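PDB 5IMY: vaginolysin from Gardnerella vaginalis, which probably binds cholesterol in host membranes and acts as a cytolytic toxin, as other cholesterol-dependent cytolysins do. Local coordinates for residues I109-D121 against S130-V142. Numbering follows the deposited sequence.
Sequences ISANRAPITLSVD and SAVTVQRPTKSSV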
ATOM      1  N   ILE A 109      19.514  42.385  25.263  1.00 41.96           N
ATOM      2  CA  ILE A 109      20.893  42.851  25.330  1.00 40.94           C
ATOM      3  C   ILE A 109      20.855  44.226  25.975  1.00 36.66           C
ATOM      4  O   ILE A 109      20.340  45.184  25.387  1.00 36.85           O
ATOM      5  CB  ILE A 109      21.552  42.905  23.946  1.00 40.52           C
ATOM      6  CG1 ILE A 109      21.556  41.519  23.298  1.00 32.36           C
ATOM      7  CG2 ILE A 109      22.981  43.434  24.058  1.00 41.84           C
ATOM      8  CD1 ILE A 109      21.907  41.540  21.827  1.00 32.65           C
ATOM      9  N   SER A 110      21.378  44.328  27.193  1.00 41.33           N
ATOM     10  CA  SER A 110      21.439  45.610  27.880  1.00 54.29           C
ATOM     11  C   SER A 110      22.551  46.445  27.260  1.00 47.13           C
ATOM     12  O   SER A 110      23.703  46.003  27.189  1.00 50.65           O
ATOM     13  CB  SER A 110      21.679  45.411  29.373  1.00 59.42           C
ATOM     14  OG  SER A 110      21.428  44.071  29.754  1.00 64.47           O
ATOM     15  N   ALA A 111      22.206  47.641  26.802  1.00 43.85           N
ATOM     16  CA  ALA A 111      23.182  48.538  26.200  1.00 44.09           C
ATOM     17  C   ALA A 111      22.555  49.916  26.096  1.00 51.59           C
ATOM     18  O   ALA A 111      21.328  50.061  26.097  1.00 60.08           O
ATOM     19  CB  ALA A 111      23.630  48.049  24.820  1.00 46.67           C
ATOM     20  N   ASN A 112      23.411  50.926  26.022  1.00 54.48           N
ATOM     21  CA  ASN A 112      22.927  52.281  25.831  1.00 55.09           C
ATOM     22  C   ASN A 112      22.357  52.412  24.427  1.00 51.92           C
ATOM     23  O   ASN A 112      23.092  52.290  23.443  1.00 48.83           O
ATOM     24  CB  ASN A 112      24.050  53.288  26.056  1.00 59.65           C
ATOM     25  CG  ASN A 112      24.689  53.153  27.422  1.00 62.59           C
ATOM     26  OD1 ASN A 112      24.049  52.710  28.375  1.00 54.63           O
ATOM     27  ND2 ASN A 112      25.955  53.537  27.525  1.00 74.97           N
ATOM     28  N   ARG A 113      21.057  52.655  24.335  1.00 50.15           N
ATOM     29  CA  ARG A 113      20.343  52.663  23.070  1.00 52.03           C
ATOM     30  C   ARG A 113      20.166  54.082  22.539  1.00 46.82           C
ATOM     31  O   ARG A 113      20.277  55.070  23.271  1.00 46.21           O
ATOM     32  CB  ARG A 113      18.972  51.997  23.221  1.00 46.26           C
ATOM     33  CG  ARG A 113      19.036  50.511  23.527  1.00 40.71           C
ATOM     34  CD  ARG A 113      19.533  49.717  22.330  1.00 41.06           C
ATOM     35  NE  ARG A 113      18.649  49.867  21.179  1.00 41.72           N
ATOM     36  CZ  ARG A 113      17.518  49.190  21.007  1.00 33.39           C
ATOM     37  NH1 ARG A 113      17.120  48.307  21.915  1.00 33.58           N
ATOM     38  NH2 ARG A 113      16.780  49.397  19.926  1.00 31.54           N
ATOM     39  N   ALA A 114      19.881  54.166  21.248  1.00 45.38           N
ATOM     40  CA  ALA A 114      19.528  55.404  20.580  1.00 50.53           C
ATOM     41  C   ALA A 114      18.029  55.459  20.335  1.00 40.59           C
ATOM     42  O   ALA A 114      17.343  54.435  20.392  1.00 42.46           O
ATOM     43  CB  ALA A 114      20.269  55.519  19.244  1.00 48.49           C
ATOM     44  N   PRO A 115      17.477  56.641  20.070  1.00 43.24           N
ATOM     45  CA  PRO A 115      16.060  56.710  19.703  1.00 42.42           C
ATOM     46  C   PRO A 115      15.771  55.845  18.488  1.00 45.43           C
ATOM     47  O   PRO A 115      16.652  55.565  17.672  1.00 47.37           O
ATOM     48  CB  PRO A 115      15.839  58.197  19.403  1.00 39.57           C
ATOM     49  CG  PRO A 115      16.893  58.896  20.187  1.00 48.10           C
ATOM     50  CD  PRO A 115      18.081  57.979  20.185  1.00 44.28           C
ATOM     51  N   ILE A 116      14.516  55.416  18.375  1.00 40.67           N
ATOM     52  CA  ILE A 116      14.089  54.547  17.290  1.00 44.90           C
ATOM     53  C   ILE A 116      12.686  54.956  16.865  1.00 42.30           C
ATOM     54  O   ILE A 116      11.867  55.381  17.685  1.00 44.95           O
ATOM     55  CB  ILE A 116      14.142  53.059  17.706  1.00 47.59           C
ATOM     56  CG1 ILE A 116      13.849  52.150  16.514  1.00 41.52           C
ATOM     57  CG2 ILE A 116      13.170  52.777  18.849  1.00 46.52           C
ATOM     58  CD1 ILE A 116      14.502  50.792  16.637  1.00 50.39           C
ATOM     59  N   THR A 117      12.416  54.837  15.569  1.00 43.69           N
ATOM     60  CA  THR A 117      11.143  55.248  14.988  1.00 45.68           C
ATOM     61  C   THR A 117      10.304  54.020  14.670  1.00 44.87           C
ATOM     62  O   THR A 117      10.760  53.116  13.961  1.00 46.42           O
ATOM     63  CB  THR A 117      11.357  56.081  13.722  1.00 49.64           C
ATOM     64  OG1 THR A 117      12.077  57.275  14.047  1.00 50.99           O
ATOM     65  CG2 THR A 117      10.017  56.457  13.090  1.00 49.28           C
ATOM     66  N   LEU A 118       9.083  53.999  15.187  1.00 46.11           N
ATOM     67  CA  LEU A 118       8.129  52.934  14.926  1.00 40.91           C
ATOM     68  C   LEU A 118       7.077  53.412  13.936  1.00 45.84           C
ATOM     69  O   LEU A 118       6.811  54.609  13.803  1.00 46.84           O
ATOM     70  CB  LEU A 118       7.449  52.483  16.218  1.00 38.53           C
ATOM     71  CG  LEU A 118       8.376  52.250  17.409  1.00 42.60           C
ATOM     72  CD1 LEU A 118       7.572  51.783  18.607  1.00 37.26           C
ATOM     73  CD2 LEU A 118       9.464  51.248  17.060  1.00 49.29           C
ATOM     74  N   SER A 119       6.471  52.454  13.240  1.00 45.85           N
ATOM     75  CA  SER A 119       5.392  52.754  12.315  1.00 46.26           C
ATOM     76  C   SER A 119       4.319  51.684  12.418  1.00 45.43           C
ATOM     77  O   SER A 119       4.605  50.516  12.692  1.00 44.13           O
ATOM     78  CB  SER A 119       5.882  52.838  10.870  1.00 57.76           C
ATOM     79  OG  SER A 119       4.771  52.864  10.002  1.00 68.80           O
ATOM     80  N   VAL A 120       3.078  52.100  12.180  1.00 48.27           N
ATOM     81  CA  VAL A 120       1.923  51.214  12.208  1.00 39.25           C
ATOM     82  C   VAL A 120       1.237  51.292  10.854  1.00 42.83           C
ATOM     83  O   VAL A 120       1.097  52.376  10.278  1.00 49.91           O
ATOM     84  CB  VAL A 120       0.952  51.584  13.350  1.00 36.35           C
ATOM     85  CG1 VAL A 120       0.339  52.962  13.121  1.00 46.78           C
ATOM     86  CG2 VAL A 120      -0.124  50.524  13.501  1.00 39.98           C
ATOM     87  N   ASP A 121       0.813  50.137  10.345  1.00 35.81           N
ATOM     88  CA  ASP A 121       0.284  50.023   8.987  1.00 42.72           C
ATOM     89  C   ASP A 121      -1.233  50.137   8.936  1.00 42.82           C
ATOM     90  O   ASP A 121      -1.890  49.401   8.196  1.00 46.24           O
ATOM     91  CB  ASP A 121       0.747  48.702   8.380  1.00 45.31           C
ATOM     92  CG  ASP A 121       0.189  47.497   9.108  1.00 41.77           C
ATOM     93  OD1 ASP A 121      -0.333  47.660  10.230  1.00 44.16           O
ATOM     94  OD2 ASP A 121       0.278  46.378   8.557  1.00 44.89           O
ATOM     95  N   SER A 130       1.627  58.172  10.724  1.00 76.86           N
ATOM     96  CA  SER A 130       1.539  56.810  11.237  1.00 73.00           C
ATOM     97  C   SER A 130       2.790  56.372  11.990  1.00 65.85           C
ATOM     98  O   SER A 130       2.869  55.206  12.392  1.00 58.95           O
ATOM     99  CB  SER A 130       1.272  55.834  10.089  1.00 69.42           C
ATOM    100  OG  SER A 130       2.455  55.580   9.353  1.00 71.88           O
ATOM    101  N   ALA A 131       3.759  57.260  12.191  1.00 61.56           N
ATOM    102  CA  ALA A 131       4.997  56.916  12.869  1.00 60.48           C
ATOM    103  C   ALA A 131       5.162  57.756  14.127  1.00 57.69           C
ATOM    104  O   ALA A 131       4.596  58.846  14.257  1.00 67.66           O
ATOM    105  CB  ALA A 131       6.210  57.116  11.951  1.00 63.35           C
ATOM    106  N   VAL A 132       5.946  57.226  15.060  1.00 47.80           N
ATOM    107  CA  VAL A 132       6.282  57.926  16.296  1.00 43.30           C
ATOM    108  C   VAL A 132       7.696  57.535  16.688  1.00 44.15           C
ATOM    109  O   VAL A 132       8.110  56.386  16.507  1.00 45.37           O
ATOM    110  CB  VAL A 132       5.285  57.604  17.430  1.00 44.34           C
ATOM    111  CG1 VAL A 132       5.133  56.099  17.600  1.00 43.53           C
ATOM    112  CG2 VAL A 132       5.728  58.246  18.742  1.00 52.01           C
ATOM    113  N   THR A 133       8.434  58.496  17.228  1.00 51.66           N
ATOM    114  CA  THR A 133       9.776  58.252  17.725  1.00 42.56           C
ATOM    115  C   THR A 133       9.723  57.948  19.216  1.00 36.27           C
ATOM    116  O   THR A 133       8.951  58.559  19.960  1.00 41.69           O
ATOM    117  CB  THR A 133      10.676  59.463  17.462  1.00 37.66           C
ATOM    118  OG1 THR A 133      10.877  59.607  16.050  1.00 43.30           O
ATOM    119  CG2 THR A 133      12.029  59.311  18.151  1.00 42.45           C
ATOM    120  N   VAL A 134      10.543  56.993  19.643  1.00 34.21           N
ATOM    121  CA  VAL A 134      10.666  56.622  21.048  1.00 36.68           C
ATOM    122  C   VAL A 134      12.095  56.913  21.483  1.00 43.70           C
ATOM    123  O   VAL A 134      13.039  56.301  20.970  1.00 43.61           O
ATOM    124  CB  VAL A 134      10.311  55.145  21.284  1.00 37.82           C
ATOM    125  CG1 VAL A 134      10.368  54.819  22.772  1.00 35.56           C
ATOM    126  CG2 VAL A 134       8.933  54.827  20.712  1.00 40.72           C
ATOM    127  N   GLN A 135      12.250  57.844  22.421  1.00 40.19           N
ATOM    128  CA  GLN A 135      13.559  58.161  22.982  1.00 46.36           C
ATOM    129  C   GLN A 135      13.944  57.069  23.974  1.00 43.87           C
ATOM    130  O   GLN A 135      13.277  56.895  24.996  1.00 61.55           O
ATOM    131  CB  GLN A 135      13.537  59.523  23.676  1.00 49.18           C
ATOM    132  CG  GLN A 135      12.717  60.606  22.983  1.00 37.29           C
ATOM    133  CD  GLN A 135      13.379  61.134  21.728  1.00 42.53           C
ATOM    134  OE1 GLN A 135      14.599  61.061  21.574  1.00 39.30           O
ATOM    135  NE2 GLN A 135      12.574  61.676  20.822  1.00 43.91           N
ATOM    136  N   ARG A 136      15.006  56.332  23.678  1.00 44.27           N
ATOM    137  CA  ARG A 136      15.388  55.206  24.522  1.00 56.15           C
ATOM    138  C   ARG A 136      14.242  54.200  24.565  1.00 47.70           C
ATOM    139  O   ARG A 136      13.379  54.280  25.448  1.00 39.21           O
ATOM    140  CB  ARG A 136      15.737  55.675  25.941  1.00 49.45           C
ATOM    141  CG  ARG A 136      16.573  54.699  26.793  1.00 56.63           C
ATOM    142  CD  ARG A 136      16.636  53.277  26.224  1.00 53.01           C
ATOM    143  NE  ARG A 136      17.359  52.336  27.075  1.00 56.95           N
ATOM    144  CZ  ARG A 136      18.667  52.378  27.293  1.00 81.12           C
ATOM    145  NH1 ARG A 136      19.246  51.477  28.070  1.00 92.50           N
ATOM    146  NH2 ARG A 136      19.400  53.337  26.754  1.00 74.12           N
ATOM    147  N   PRO A 137      14.202  53.231  23.649  1.00 50.21           N
ATOM    148  CA  PRO A 137      13.100  52.260  23.650  1.00 42.93           C
ATOM    149  C   PRO A 137      13.266  51.221  24.750  1.00 42.95           C
ATOM    150  O   PRO A 137      14.336  50.631  24.915  1.00 43.44           O
ATOM    151  CB  PRO A 137      13.191  51.622  22.261  1.00 42.40           C
ATOM    152  CG  PRO A 137      14.630  51.737  21.903  1.00 41.73           C
ATOM    153  CD  PRO A 137      15.100  53.037  22.499  1.00 42.70           C
ATOM    154  N   THR A 138      12.189  51.002  25.501  1.00 46.10           N
ATOM    155  CA  THR A 138      12.089  49.921  26.471  1.00 44.07           C
ATOM    156  C   THR A 138      10.696  49.316  26.335  1.00 45.70           C
ATOM    157  O   THR A 138       9.870  49.787  25.547  1.00 45.13           O
ATOM    158  CB  THR A 138      12.368  50.416  27.899  1.00 47.87           C
ATOM    159  OG1 THR A 138      11.927  49.434  28.845  1.00 66.13           O
ATOM    160  CG2 THR A 138      11.663  51.738  28.174  1.00 50.93           C
ATOM    161  N   LYS A 139      10.430  48.251  27.094  1.00 40.62           N
ATOM    162  CA  LYS A 139       9.135  47.587  26.984  1.00 42.08           C
ATOM    163  C   LYS A 139       7.995  48.565  27.246  1.00 41.19           C
ATOM    164  O   LYS A 139       7.046  48.656  26.460  1.00 43.62           O
ATOM    165  CB  LYS A 139       9.059  46.402  27.949  1.00 48.57           C
ATOM    166  CG  LYS A 139       7.698  45.704  27.978  1.00 40.70           C
ATOM    167  CD  LYS A 139       7.253  45.254  26.590  1.00 40.90           C
ATOM    168  CE  LYS A 139       5.904  44.554  26.637  1.00 42.21           C
ATOM    169  NZ  LYS A 139       5.620  43.791  25.388  1.00 43.17           N
ATOM    170  N   SER A 140       8.074  49.311  28.351  1.00 43.15           N
ATOM    171  CA  SER A 140       6.996  50.227  28.707  1.00 44.68           C
ATOM    172  C   SER A 140       6.984  51.461  27.816  1.00 42.73           C
ATOM    173  O   SER A 140       5.913  52.007  27.527  1.00 41.13           O
ATOM    174  CB  SER A 140       7.125  50.639  30.173  1.00 50.85           C
ATOM    175  OG  SER A 140       8.296  51.408  30.383  1.00 57.04           O
ATOM    176  N   SER A 141       8.157  51.918  27.372  1.00 41.24           N
ATOM    177  CA  SER A 141       8.219  53.104  26.525  1.00 46.63           C
ATOM    178  C   SER A 141       7.701  52.804  25.125  1.00 37.37           C
ATOM    179  O   SER A 141       7.071  53.658  24.492  1.00 38.44           O
ATOM    180  CB  SER A 141       9.652  53.631  26.461  1.00 44.94           C
ATOM    181  OG  SER A 141       9.745  54.749  25.597  1.00 47.87           O
ATOM    182  N   VAL A 142       7.965  51.599  24.623  1.00 38.64           N
ATOM    183  CA  VAL A 142       7.465  51.217  23.308  1.00 46.25           C
ATOM    184  C   VAL A 142       5.984  50.865  23.379  1.00 38.61           C
ATOM    185  O   VAL A 142       5.209  51.224  22.486  1.00 34.55           O
ATOM    186  CB  VAL A 142       8.308  50.058  22.744  1.00 42.57           C
ATOM    187  CG1 VAL A 142       7.658  49.468  21.498  1.00 37.49           C
ATOM    188  CG2 VAL A 142       9.718  50.547  22.424  1.00 35.07           C
TER
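Leu-118 reaches from strand 116-120 across Val-134 to the first turn of the helix that begins at Lys-139. Its CG stands opposite the carbonyl carbon, next to the backbone N (chi1 -46°), and the chain then runs extended, which brings CD1 within 3.7 Å of Val-142 CG1, the two side chains crossing at about a right angle. The same methyl also meets CG2 of Val-134, so a single leucine methyl joins strand to helix, while the branched valines offer it compact methyl surfaces. On the same face Ile-116 turns its CG2 branch onto Pro-137, 3.5 Å from CG; Pro-137 sits in the short link between strand 131-134 and the helix, where its ring restricts the backbone and offers an apolar edge. Pro-137 also points CG at one face of the Arg-113 guanidinium, near its rim and 3.7 Å from Arg-113 NH2, the two side chains crossing nearly at right angles. The bends at chi2 and chi3 fold this arginine back, and NE and NH2 are bonded to the carbonyls of Phe-232 and Gly-92, holding the group that Pro-137 CG touches. A second guanidinium, that of Arg-136, lies under the aliphatic base of Arg-113, whose CG sits 4.2 Å above its centre.

The opposite face is more polar: OG1 of Thr-117 and OG1 of Thr-133 share a weak 3.3 Å hydrogen bond across a non-hydrogen-bonded pair, where beta-branched residues with a hydroxyl suit a partly exposed strand. Between the faces, the backbones of Ile-116 and Val-134 bond reciprocally, as do those of Leu-118 and Val-132, and Val-120 N adds a 3.1 Å bond to Ser-130 O. This is an antiparallel beta hairpin with one apolar face packed under helix 139-158, its first strand also pairing antiparallel with strand 208-223, which ties the hairpin into the large antiparallel sheet of this cholesterol-dependent cytolysin.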